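Local coordinates for type VI secretion system component (Escherichia coli O6, PDB 2P5Z), which is a component of the type VI secretion apparatus, structurally similar to bacteriophage T4 tail proteins gp27 and gp5, and probably helps build its cell-puncturing spike, at residues A[43-49]-A[105-111]; A[63-69]-A[85-91]; A[313-319]-A[358-364]. All blocks are in the same frame, centred on the assembly; numbering follows the deposited sequence.

All three contacts are antiparallel strand pairs of one curled sheet, each partly buried, with one largely buried face and one more exposed. Contact 2 is nested inside the loop closed by contact 1, their centres about 10 Å apart; strands 104-111 and 85-99 are neighbours, with a probable hydrogen bond between Glu111 O and Val90 N (2.7 Å). Contact 3 comes later in the chain, its centre about 20 Å from that of contact 1, and touches contact 2 where Arg85 NH1 lies 4.1 Å from Tyr358 OH. Contact 1 buries most area, 896 Å², and adds a charged network. Contact 2 (571 Å²) pairs Gly66 with Gly89, Ile91 filling the hollow; in contact 3 (675 Å²) the Phe362 ring covers Gly315.

Contact 1. Residues A[43-49]-A[105-111]; sequences FRYDIQF and RYEVRLE
In the curled sheet of a domain resembling phage baseplate hubs, strands 44-49 and 105-111 pair antiparallel at 159°, their axes 4.6 Å apart. Tyr45-Leu110, Ile47-Val108 and Phe49-Tyr106 are hydrogen-bonded pairs, each joined by two backbone hydrogen bonds, and share the apolar face. Phe49, chi1 p, lays its ring over Tyr106 CB, 3.8 Å from the ring centroid (CH-pi); Val108 CG1 meets the ring edge, 4.0 Å from Phe49 CE2. Ile47 fits between Val108 and Leu110 (Ile47 CD1 to Leu110 CB 4.2 Å).

The opposite face is polar. A two-pronged salt bridge joins Asp46 OD1 to Arg109 NE (2.9 Å) and Asp46 OD2 to Arg109 NH2 (3.1 Å); Asp46 also pairs with Arg36. The Arg44 guanidinium stacks flat on that of Arg109. Gln48 OE1 accepts from Arg105 NE (3.1 Å), and Gln48 NE2 donates to Glu107 OE1 (3.2 Å). Water donating to both Asp46 OD1 and Glu107 OE2 makes their closeness tolerable, while Asp46 offsets Arg109's charge, so like charges are balanced within one polar network.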
loop_
_atom_site.group_PDB
_atom_site.type_symbol
_atom_site.label_atom_id
_atom_site.label_comp_id
_atom_site.label_asym_id
_atom_site.label_seq_id
_atom_site.Cartn_x
_atom_site.Cartn_y
_atom_site.Cartn_z
ATOM N N PHE A 43 -11.843 -3.508 19.240
ATOM C CA PHE A 43 -11.149 -4.768 19.466
ATOM C C PHE A 43 -11.529 -5.834 18.467
ATOM O O PHE A 43 -12.552 -5.714 17.800
ATOM C CB PHE A 43 -11.299 -5.285 20.910
ATOM C CG PHE A 43 -12.710 -5.515 21.355
ATOM C CD1 PHE A 43 -13.394 -6.690 21.020
ATOM C CD2 PHE A 43 -13.352 -4.571 22.157
ATOM C CE1 PHE A 43 -14.714 -6.904 21.457
ATOM C CE2 PHE A 43 -14.663 -4.776 22.599
ATOM C CZ PHE A 43 -15.340 -5.953 22.251
ATOM N N ARG A 44 -10.703 -6.878 18.358
ATOM C CA ARG A 44 -11.029 -7.999 17.476
ATOM C C ARG A 44 -10.637 -9.328 18.120
ATOM O O ARG A 44 -9.503 -9.488 18.564
ATOM C CB ARG A 44 -10.295 -7.807 16.160
ATOM C CG ARG A 44 -10.810 -8.652 15.054
ATOM C CD ARG A 44 -10.299 -8.120 13.762
ATOM N NE ARG A 44 -8.965 -8.609 13.423
ATOM C CZ ARG A 44 -8.339 -8.334 12.276
ATOM N NH1 ARG A 44 -8.934 -7.568 11.357
ATOM N NH2 ARG A 44 -7.125 -8.829 12.039
ATOM N N TYR A 45 -11.551 -10.286 18.193
ATOM C CA TYR A 45 -11.208 -11.606 18.780
ATOM C C TYR A 45 -11.606 -12.763 17.888
ATOM O O TYR A 45 -12.789 -13.009 17.661
ATOM C CB TYR A 45 -11.862 -11.788 20.142
ATOM C CG TYR A 45 -11.060 -11.259 21.291
ATOM C CD1 TYR A 45 -10.796 -9.902 21.427
ATOM C CD2 TYR A 45 -10.595 -12.112 22.273
ATOM C CE1 TYR A 45 -10.062 -9.407 22.504
ATOM C CE2 TYR A 45 -9.877 -11.634 23.355
ATOM C CZ TYR A 45 -9.597 -10.289 23.461
ATOM O OH TYR A 45 -8.867 -9.826 24.535
ATOM N N ASP A 46 -10.622 -13.486 17.381
ATOM C CA ASP A 46 -10.910 -14.689 16.620
ATOM C C ASP A 46 -10.878 -15.890 17.566
ATOM O O ASP A 46 -9.845 -16.217 18.159
ATOM C CB ASP A 46 -9.942 -14.830 15.448
ATOM C CG ASP A 46 -10.093 -13.690 14.429
ATOM O OD1 ASP A 46 -11.223 -13.469 13.931
ATOM O OD2 ASP A 46 -9.080 -13.009 14.129
ATOM N N ILE A 47 -12.043 -16.507 17.736
ATOM C CA ILE A 47 -12.264 -17.543 18.748
ATOM C C ILE A 47 -12.619 -18.854 18.092
ATOM O O ILE A 47 -13.633 -18.962 17.399
ATOM C CB ILE A 47 -13.408 -17.148 19.676
ATOM C CG1 ILE A 47 -13.119 -15.787 20.316
ATOM C CG2 ILE A 47 -13.603 -18.200 20.752
ATOM C CD1 ILE A 47 -14.325 -15.144 20.947
ATOM N N GLN A 48 -11.769 -19.855 18.276
ATOM C CA GLN A 48 -12.093 -21.190 17.772
ATOM C C GLN A 48 -12.804 -21.994 18.831
ATOM O O GLN A 48 -12.539 -21.853 20.029
ATOM C CB GLN A 48 -10.862 -21.946 17.306
ATOM C CG GLN A 48 -10.335 -21.474 15.988
ATOM C CD GLN A 48 -9.284 -22.398 15.421
ATOM O OE1 GLN A 48 -9.201 -23.566 15.794
ATOM N NE2 GLN A 48 -8.481 -21.883 14.499
ATOM N N PHE A 49 -13.728 -22.822 18.379
ATOM C CA PHE A 49 -14.444 -23.691 19.283
ATOM C C PHE A 49 -14.841 -25.013 18.645
ATOM O O PHE A 49 -14.886 -25.144 17.412
ATOM C CB PHE A 49 -15.643 -22.975 19.937
ATOM C CG PHE A 49 -16.781 -22.628 18.999
ATOM C CD1 PHE A 49 -17.868 -23.491 18.848
ATOM C CD2 PHE A 49 -16.809 -21.389 18.343
ATOM C CE1 PHE A 49 -18.951 -23.152 18.018
ATOM C CE2 PHE A 49 -17.878 -21.046 17.511
ATOM C CZ PHE A 49 -18.962 -21.928 17.357
ATOM N N ARG A 105 -15.180 -28.192 14.127
ATOM C CA ARG A 105 -14.386 -27.065 14.613
ATOM C C ARG A 105 -14.910 -25.807 13.924
ATOM O O ARG A 105 -15.215 -25.832 12.734
ATOM C CB ARG A 105 -12.922 -27.316 14.269
ATOM C CG ARG A 105 -11.907 -26.363 14.841
ATOM C CD ARG A 105 -10.540 -26.956 14.587
ATOM N NE ARG A 105 -9.601 -26.023 13.958
ATOM C CZ ARG A 105 -9.057 -26.189 12.749
ATOM N NH1 ARG A 105 -9.349 -27.256 12.015
ATOM N NH2 ARG A 105 -8.211 -25.280 12.275
ATOM N N TYR A 106 -15.044 -24.721 14.677
ATOM C CA TYR A 106 -15.617 -23.492 14.144
ATOM C C TYR A 106 -14.797 -22.302 14.564
ATOM O O TYR A 106 -14.073 -22.375 15.557
ATOM C CB TYR A 106 -17.056 -23.265 14.632
ATOM C CG TYR A 106 -18.027 -24.328 14.192
ATOM C CD1 TYR A 106 -18.348 -25.397 15.032
ATOM C CD2 TYR A 106 -18.620 -24.274 12.934
ATOM C CE1 TYR A 106 -19.235 -26.382 14.631
ATOM C CE2 TYR A 106 -19.508 -25.254 12.520
ATOM C CZ TYR A 106 -19.811 -26.312 13.373
ATOM O OH TYR A 106 -20.702 -27.294 12.966
ATOM N N GLU A 107 -14.926 -21.201 13.823
ATOM C CA GLU A 107 -14.347 -19.939 14.270
ATOM C C GLU A 107 -15.337 -18.780 14.191
ATOM O O GLU A 107 -16.144 -18.705 13.265
ATOM C CB GLU A 107 -13.069 -19.622 13.498
ATOM C CG GLU A 107 -12.167 -18.635 14.216
ATOM C CD GLU A 107 -10.879 -18.361 13.462
ATOM O OE1 GLU A 107 -9.965 -19.206 13.526
ATOM O OE2 GLU A 107 -10.771 -17.294 12.817
ATOM N N VAL A 108 -15.302 -17.901 15.187
ATOM C CA VAL A 108 -16.056 -16.668 15.107
ATOM C C VAL A 108 -15.184 -15.450 15.372
ATOM O O VAL A 108 -14.203 -15.516 16.124
ATOM C CB VAL A 108 -17.287 -16.630 16.052
ATOM C CG1 VAL A 108 -18.397 -17.559 15.550
ATOM C CG2 VAL A 108 -16.887 -16.938 17.500
ATOM N N ARG A 109 -15.550 -14.334 14.740
ATOM C CA ARG A 109 -14.901 -13.072 15.019
ATOM C C ARG A 109 -15.812 -12.254 15.913
ATOM O O ARG A 109 -16.974 -12.077 15.612
ATOM C CB ARG A 109 -14.600 -12.325 13.724
ATOM C CG ARG A 109 -13.942 -10.965 13.934
ATOM C CD ARG A 109 -13.254 -10.508 12.672
ATOM N NE ARG A 109 -11.846 -10.888 12.667
ATOM C CZ ARG A 109 -11.078 -10.889 11.586
ATOM N NH1 ARG A 109 -11.591 -10.550 10.422
ATOM N NH2 ARG A 109 -9.812 -11.249 11.666
ATOM N N LEU A 110 -15.289 -11.772 17.026
ATOM C CA LEU A 110 -16.078 -10.998 17.956
ATOM C C LEU A 110 -15.532 -9.579 17.987
ATOM O O LEU A 110 -14.360 -9.344 18.316
ATOM C CB LEU A 110 -16.038 -11.613 19.357
ATOM C CG LEU A 110 -16.717 -10.724 20.413
ATOM C CD1 LEU A 110 -18.228 -10.713 20.164
ATOM C CD2 LEU A 110 -16.418 -11.159 21.843
ATOM N N GLU A 111 -16.381 -8.630 17.609
ATOM C CA GLU A 111 -16.011 -7.222 17.583
ATOM C C GLU A 111 -17.100 -6.461 18.327
ATOM O O GLU A 111 -18.226 -6.960 18.457
ATOM C CB GLU A 111 -15.888 -6.742 16.140
ATOM C CG GLU A 111 -14.919 -7.546 15.307
ATOM C CD GLU A 111 -14.516 -6.867 14.023
ATOM O OE1 GLU A 111 -14.982 -7.314 12.950
ATOM O OE2 GLU A 111 -13.721 -5.898 14.090
HETATM O O HOH W 1 -12.362 -15.198 12.530
HETATM O O HOH W 2 -6.248 -23.046 12.678
#

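Contact 2. Residues A[63-69]-A[85-91]; sequences MQDGAFS and RTLHGVI
This is an antiparallel strand pair of the hub-like domain, joining the short strand 65-69 to the start of the long strand 85-99; strand 18-21 lies on the other side of 65-70, and 104-111 borders 85-99. The two segments cross at 137°, with axes 4.4 Å apart. Gly66-Gly89 and Phe68-Leu87 are the hydrogen-bonded pairs: Gly66 N to Gly89 O 2.8 Å, Gly89 N to Gly66 O 3.1 Å, Phe68 N to Leu87 O 3.0 Å and Leu87 N to Phe68 O 2.8 Å. Ala67-His88 and Ser69-Thr86 are non-hydrogen-bonded pairs on the other face, where Ser69 OG approaches Thr86 CG2 to 3.4 Å.

At the other end the register slips. Met63 N donates to Ile91 O (2.9 Å) while Ile91 N donates to Gln64 O (3.0 Å), so two residues stand opposite one. With Met63 at phi/psi 71/-6, this geometry fits a G1 beta bulge. Gly66 must lack a side chain here, because an ideal CB would lie only 3.0 Å from Ile91 CD1. Ile91 (chi1 m, chi2 m) instead fills that hollow and packs on Val108 and Leu110. The ring of Phe68, chi1 t, leads away from strand 85-91 and packs on Ile47, meeting Phe33 edge-to-face, while its CB lies by Leu110. Asp65 pairs with Arg22, Arg85 with Glu37, and Met63 packs on Val239 of a neighbouring subunit.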
loop_
_atom_site.group_PDB
_atom_site.type_symbol
_atom_site.label_atom_id
_atom_site.label_comp_id
_atom_site.label_asym_id
_atom_site.label_seq_id
_atom_site.Cartn_x
_atom_site.Cartn_y
_atom_site.Cartn_z
ATOM N N MET A 63 -24.189 -11.601 13.143
ATOM C CA MET A 63 -24.915 -10.468 13.714
ATOM C C MET A 63 -25.552 -10.705 15.101
ATOM O O MET A 63 -26.016 -9.758 15.733
ATOM C CB MET A 63 -25.845 -9.785 12.682
ATOM C CG MET A 63 -25.067 -9.098 11.504
ATOM S SD MET A 63 -24.024 -7.698 12.063
ATOM C CE MET A 63 -25.297 -6.525 12.502
ATOM N N GLN A 64 -25.505 -11.935 15.612
ATOM C CA GLN A 64 -25.856 -12.201 17.029
ATOM C C GLN A 64 -24.888 -11.626 18.056
ATOM O O GLN A 64 -23.711 -11.458 17.775
ATOM C CB GLN A 64 -25.976 -13.702 17.288
ATOM C CG GLN A 64 -27.090 -14.387 16.513
ATOM C CD GLN A 64 -28.427 -13.780 16.835
ATOM O OE1 GLN A 64 -28.696 -13.390 17.977
ATOM N NE2 GLN A 64 -29.260 -13.661 15.839
ATOM N N ASP A 65 -25.404 -11.346 19.250
ATOM C CA ASP A 65 -24.612 -10.887 20.392
ATOM C C ASP A 65 -23.695 -11.986 20.875
ATOM O O ASP A 65 -24.046 -13.159 20.844
ATOM C CB ASP A 65 -25.504 -10.538 21.579
ATOM C CG ASP A 65 -26.193 -9.206 21.430
ATOM O OD1 ASP A 65 -26.144 -8.625 20.329
ATOM O OD2 ASP A 65 -26.799 -8.743 22.421
ATOM N N GLY A 66 -22.533 -11.593 21.367
ATOM C CA GLY A 66 -21.564 -12.550 21.800
ATOM C C GLY A 66 -20.899 -12.014 23.038
ATOM O O GLY A 66 -20.681 -10.806 23.157
ATOM N N ALA A 67 -20.572 -12.912 23.961
ATOM C CA ALA A 67 -19.841 -12.524 25.147
ATOM C C ALA A 67 -18.699 -13.514 25.327
ATOM O O ALA A 67 -18.909 -14.725 25.214
ATOM C CB ALA A 67 -20.741 -12.548 26.328
ATOM N N PHE A 68 -17.498 -13.004 25.581
ATOM C CA PHE A 68 -16.352 -13.860 25.736
ATOM C C PHE A 68 -15.697 -13.566 27.066
ATOM O O PHE A 68 -15.325 -12.425 27.314
ATOM C CB PHE A 68 -15.366 -13.652 24.601
ATOM C CG PHE A 68 -14.149 -14.521 24.697
ATOM C CD1 PHE A 68 -14.239 -15.891 24.461
ATOM C CD2 PHE A 68 -12.919 -13.980 25.031
ATOM C CE1 PHE A 68 -13.137 -16.694 24.541
ATOM C CE2 PHE A 68 -11.809 -14.781 25.117
ATOM C CZ PHE A 68 -11.920 -16.145 24.871
ATOM N N SER A 69 -15.552 -14.584 27.916
ATOM C CA SER A 69 -15.057 -14.358 29.276
ATOM C C SER A 69 -13.816 -15.149 29.604
ATOM O O SER A 69 -13.597 -16.215 29.054
ATOM C CB SER A 69 -16.120 -14.711 30.318
ATOM O OG SER A 69 -17.419 -14.587 29.787
ATOM N N ARG A 85 -12.947 -11.123 33.432
ATOM C CA ARG A 85 -13.118 -10.042 32.455
ATOM C C ARG A 85 -13.937 -10.568 31.284
ATOM O O ARG A 85 -13.700 -11.682 30.823
ATOM C CB ARG A 85 -11.765 -9.537 31.941
ATOM C CG ARG A 85 -11.885 -8.340 31.020
ATOM C CD ARG A 85 -10.601 -7.530 30.922
ATOM N NE ARG A 85 -9.608 -8.081 30.001
ATOM C CZ ARG A 85 -9.614 -7.907 28.679
ATOM N NH1 ARG A 85 -8.647 -8.444 27.947
ATOM N NH2 ARG A 85 -10.577 -7.202 28.081
ATOM N N THR A 86 -14.883 -9.762 30.800
ATOM C CA THR A 86 -15.717 -10.139 29.670
ATOM C C THR A 86 -15.624 -9.137 28.503
ATOM O O THR A 86 -15.587 -7.923 28.715
ATOM C CB THR A 86 -17.193 -10.255 30.097
ATOM O OG1 THR A 86 -17.260 -10.652 31.465
ATOM C CG2 THR A 86 -17.932 -11.280 29.255
ATOM N N LEU A 87 -15.597 -9.648 27.276
ATOM C CA LEU A 87 -15.739 -8.806 26.103
ATOM C C LEU A 87 -17.142 -8.938 25.517
ATOM O O LEU A 87 -17.545 -10.027 25.102
ATOM C CB LEU A 87 -14.710 -9.169 25.027
ATOM C CG LEU A 87 -13.285 -8.624 25.150
ATOM C CD1 LEU A 87 -13.288 -7.266 25.810
ATOM C CD2 LEU A 87 -12.402 -9.583 25.933
ATOM N N HIS A 88 -17.882 -7.834 25.465
ATOM C CA HIS A 88 -19.208 -7.857 24.831
ATOM C C HIS A 88 -19.175 -7.269 23.423
ATOM O O HIS A 88 -18.487 -6.265 23.158
ATOM C CB HIS A 88 -20.218 -7.101 25.667
ATOM C CG HIS A 88 -20.508 -7.736 26.990
ATOM N ND1 HIS A 88 -21.417 -8.762 27.137
ATOM C CD2 HIS A 88 -20.023 -7.479 28.229
ATOM C CE1 HIS A 88 -21.481 -9.110 28.412
ATOM N NE2 HIS A 88 -20.643 -8.350 29.097
ATOM N N GLY A 89 -19.917 -7.895 22.521
ATOM C CA GLY A 89 -19.906 -7.473 21.160
ATOM C C GLY A 89 -20.808 -8.280 20.264
ATOM O O GLY A 89 -21.720 -8.947 20.751
ATOM N N VAL A 90 -20.557 -8.193 18.951
ATOM C CA VAL A 90 -21.315 -8.916 17.935
ATOM C C VAL A 90 -20.403 -9.844 17.162
ATOM O O VAL A 90 -19.191 -9.625 17.050
ATOM C CB VAL A 90 -21.935 -7.987 16.824
ATOM C CG1 VAL A 90 -23.413 -7.831 16.995
ATOM C CG2 VAL A 90 -21.233 -6.662 16.767
ATOM N N ILE A 91 -21.029 -10.842 16.567
ATOM C CA ILE A 91 -20.345 -11.806 15.770
ATOM C C ILE A 91 -20.355 -11.328 14.339
ATOM O O ILE A 91 -21.412 -11.201 13.709
ATOM C CB ILE A 91 -21.012 -13.192 15.895
ATOM C CG1 ILE A 91 -20.924 -13.688 17.340
ATOM C CG2 ILE A 91 -20.378 -14.190 14.947
ATOM C CD1 ILE A 91 -19.531 -13.611 17.944
#

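Contact 3. Residues A[313-319]-A[358-364]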
loop_
_atom_site.group_PDB
_atom_site.type_symbol
_atom_site.label_atom_id
_atom_site.label_comp_id
_atom_site.label_asym_id
_atom_site.label_seq_id
_atom_site.Cartn_x
_atom_site.Cartn_y
_atom_site.Cartn_z
ATOM N N LEU A 313 7.006 1.128 24.991
ATOM C CA LEU A 313 7.282 0.182 26.041
ATOM C C LEU A 313 6.523 -1.111 25.765
ATOM O O LEU A 313 5.333 -1.079 25.442
ATOM C CB LEU A 313 6.856 0.780 27.369
ATOM C CG LEU A 313 7.492 2.149 27.618
ATOM C CD1 LEU A 313 7.197 2.623 29.004
ATOM C CD2 LEU A 313 8.999 2.123 27.418
ATOM N N LYS A 314 7.213 -2.247 25.863
ATOM C CA LYS A 314 6.571 -3.536 25.661
ATOM C C LYS A 314 6.789 -4.526 26.806
ATOM O O LYS A 314 7.607 -4.306 27.703
ATOM C CB LYS A 314 6.995 -4.165 24.347
ATOM C CG LYS A 314 6.481 -3.467 23.108
ATOM C CD LYS A 314 6.449 -4.437 21.937
ATOM C CE LYS A 314 6.672 -3.712 20.613
ATOM N NZ LYS A 314 8.023 -3.042 20.579
ATOM N N GLY A 315 6.048 -5.621 26.774
ATOM C CA GLY A 315 6.138 -6.610 27.830
ATOM C C GLY A 315 5.175 -7.769 27.663
ATOM O O GLY A 315 4.392 -7.804 26.716
ATOM N N GLN A 316 5.247 -8.722 28.592
ATOM C CA GLN A 316 4.377 -9.894 28.585
ATOM C C GLN A 316 3.742 -10.095 29.938
ATOM O O GLN A 316 4.291 -9.659 30.950
ATOM C CB GLN A 316 5.146 -11.139 28.189
ATOM C CG GLN A 316 5.091 -11.410 26.728
ATOM C CD GLN A 316 6.238 -12.249 26.277
ATOM O OE1 GLN A 316 7.397 -11.912 26.526
ATOM N NE2 GLN A 316 5.941 -13.348 25.596
ATOM N N SER A 317 2.584 -10.751 29.949
ATOM C CA SER A 317 1.834 -10.933 31.178
ATOM C C SER A 317 0.827 -12.082 31.131
ATOM O O SER A 317 0.483 -12.598 30.049
ATOM C CB SER A 317 1.102 -9.653 31.562
ATOM O OG SER A 317 0.574 -9.773 32.870
ATOM N N THR A 318 0.367 -12.467 32.326
ATOM C CA THR A 318 -0.691 -13.464 32.500
ATOM C C THR A 318 -1.908 -12.855 33.186
ATOM O O THR A 318 -2.911 -13.543 33.384
ATOM C CB THR A 318 -0.229 -14.677 33.370
ATOM O OG1 THR A 318 0.317 -14.211 34.618
ATOM C CG2 THR A 318 0.791 -15.517 32.641
ATOM N N SER A 319 -1.797 -11.590 33.589
ATOM C CA SER A 319 -2.922 -10.857 34.178
ATOM C C SER A 319 -4.112 -10.744 33.229
ATOM O O SER A 319 -3.975 -10.311 32.101
ATOM C CB SER A 319 -2.494 -9.458 34.609
ATOM O OG SER A 319 -3.632 -8.676 34.934
ATOM N N TYR A 358 -3.486 -18.681 29.310
ATOM C CA TYR A 358 -3.516 -17.262 29.021
ATOM C C TYR A 358 -2.213 -16.499 29.129
ATOM O O TYR A 358 -1.563 -16.471 30.173
ATOM C CB TYR A 358 -4.612 -16.607 29.852
ATOM C CG TYR A 358 -4.874 -15.154 29.544
ATOM C CD1 TYR A 358 -4.474 -14.164 30.435
ATOM C CD2 TYR A 358 -5.547 -14.769 28.388
ATOM C CE1 TYR A 358 -4.727 -12.838 30.185
ATOM C CE2 TYR A 358 -5.800 -13.436 28.128
ATOM C CZ TYR A 358 -5.386 -12.477 29.035
ATOM O OH TYR A 358 -5.623 -11.143 28.816
ATOM N N GLU A 359 -1.864 -15.850 28.024
ATOM C CA GLU A 359 -0.673 -15.026 27.932
ATOM C C GLU A 359 -0.995 -13.823 27.055
ATOM O O GLU A 359 -1.713 -13.955 26.059
ATOM C CB GLU A 359 0.456 -15.847 27.305
ATOM C CG GLU A 359 1.819 -15.185 27.343
ATOM C CD GLU A 359 2.942 -16.171 27.125
ATOM O OE1 GLU A 359 4.065 -15.722 26.814
ATOM O OE2 GLU A 359 2.704 -17.393 27.268
ATOM N N LEU A 360 -0.475 -12.654 27.417
ATOM C CA LEU A 360 -0.605 -11.483 26.550
ATOM C C LEU A 360 0.686 -10.709 26.371
ATOM O O LEU A 360 1.458 -10.596 27.308
ATOM C CB LEU A 360 -1.764 -10.559 26.991
ATOM C CG LEU A 360 -1.943 -9.591 28.174
ATOM C CD1 LEU A 360 -2.066 -10.347 29.460
ATOM C CD2 LEU A 360 -0.884 -8.476 28.297
ATOM N N THR A 361 0.928 -10.180 25.177
ATOM C CA THR A 361 1.981 -9.186 24.997
ATOM C C THR A 361 1.311 -7.800 25.016
ATOM O O THR A 361 0.225 -7.640 24.465
ATOM C CB THR A 361 2.746 -9.377 23.670
ATOM O OG1 THR A 361 1.874 -9.077 22.575
ATOM C CG2 THR A 361 3.233 -10.817 23.506
ATOM N N PHE A 362 1.927 -6.810 25.660
ATOM C CA PHE A 362 1.361 -5.472 25.646
ATOM C C PHE A 362 2.282 -4.410 25.058
ATOM O O PHE A 362 3.485 -4.514 25.184
ATOM C CB PHE A 362 0.877 -5.056 27.035
ATOM C CG PHE A 362 1.971 -4.857 28.055
ATOM C CD1 PHE A 362 2.596 -3.619 28.213
ATOM C CD2 PHE A 362 2.337 -5.897 28.912
ATOM C CE1 PHE A 362 3.588 -3.428 29.179
ATOM C CE2 PHE A 362 3.319 -5.711 29.888
ATOM C CZ PHE A 362 3.949 -4.478 30.018
ATOM N N THR A 363 1.720 -3.385 24.426
ATOM C CA THR A 363 2.495 -2.178 24.100
ATOM C C THR A 363 2.055 -1.131 25.103
ATOM O O THR A 363 0.987 -1.269 25.700
ATOM C CB THR A 363 2.292 -1.672 22.649
ATOM O OG1 THR A 363 0.911 -1.348 22.451
ATOM C CG2 THR A 363 2.683 -2.733 21.642
ATOM N N ALA A 364 2.876 -0.105 25.309
ATOM C CA ALA A 364 2.606 0.888 26.344
ATOM C C ALA A 364 3.411 2.174 26.145
ATOM O O ALA A 364 4.338 2.232 25.325
ATOM C CB ALA A 364 2.898 0.302 27.730
#
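A glycine-aromatic cross-strand pair lies at the heart of this antiparallel contact between strands 313-317 and 359-364. Gly315 faces Phe362, whose chi1 of 68° (p) folds the ring back over the glycine: Gly315 CA sits 3.9 Å from the ring centroid, 24° off its normal, a CH-pi contact. An ideal CB on Gly315 would come 2.6 Å from Phe362 CZ, a clash, so the ring occupies the space a side chain would need. Such covering of a glycine by its cross-strand aromatic is known as aromatic rescue.

The strands run at 161° with axes 4.5 Å apart. Phe362 N donates to Gly315 O at 2.9 Å, whereas the return bond, Gly315 N to Phe362 O, is weak at 3.2 Å and 133°. Ser317 N to Leu360 O (2.9 Å) and Leu360 N to Ser317 O (2.8 Å) close the next pair, and Leu313 N reaches Ala364 O at 2.9 Å.

Within the curled sheet, in a domain resembling phage baseplate hubs, strand 311-317 lies between 230-237 and 359-366, and the latter also pairs with 343-353. Leu313, Phe362 and Leu360 share a buried face: Leu313 CB meets Ala364 CB at 4.0 Å, and Leu322 covers Ser317, Leu360 and Phe362. On the more exposed face Gln316 CG packs 3.8 Å from Thr361 CG2, and Lys314 CG 4.1 Å from Thr363 CG2. Beyond the strand, Ser319 N donates to Ser317 OG (3.1 Å), forming an ST turn; that hydroxyl also bonds Ala229 O, while Ser319 O touches Leu360 CD1 and the edge of Tyr358 at CE1, both at 3.3 Å.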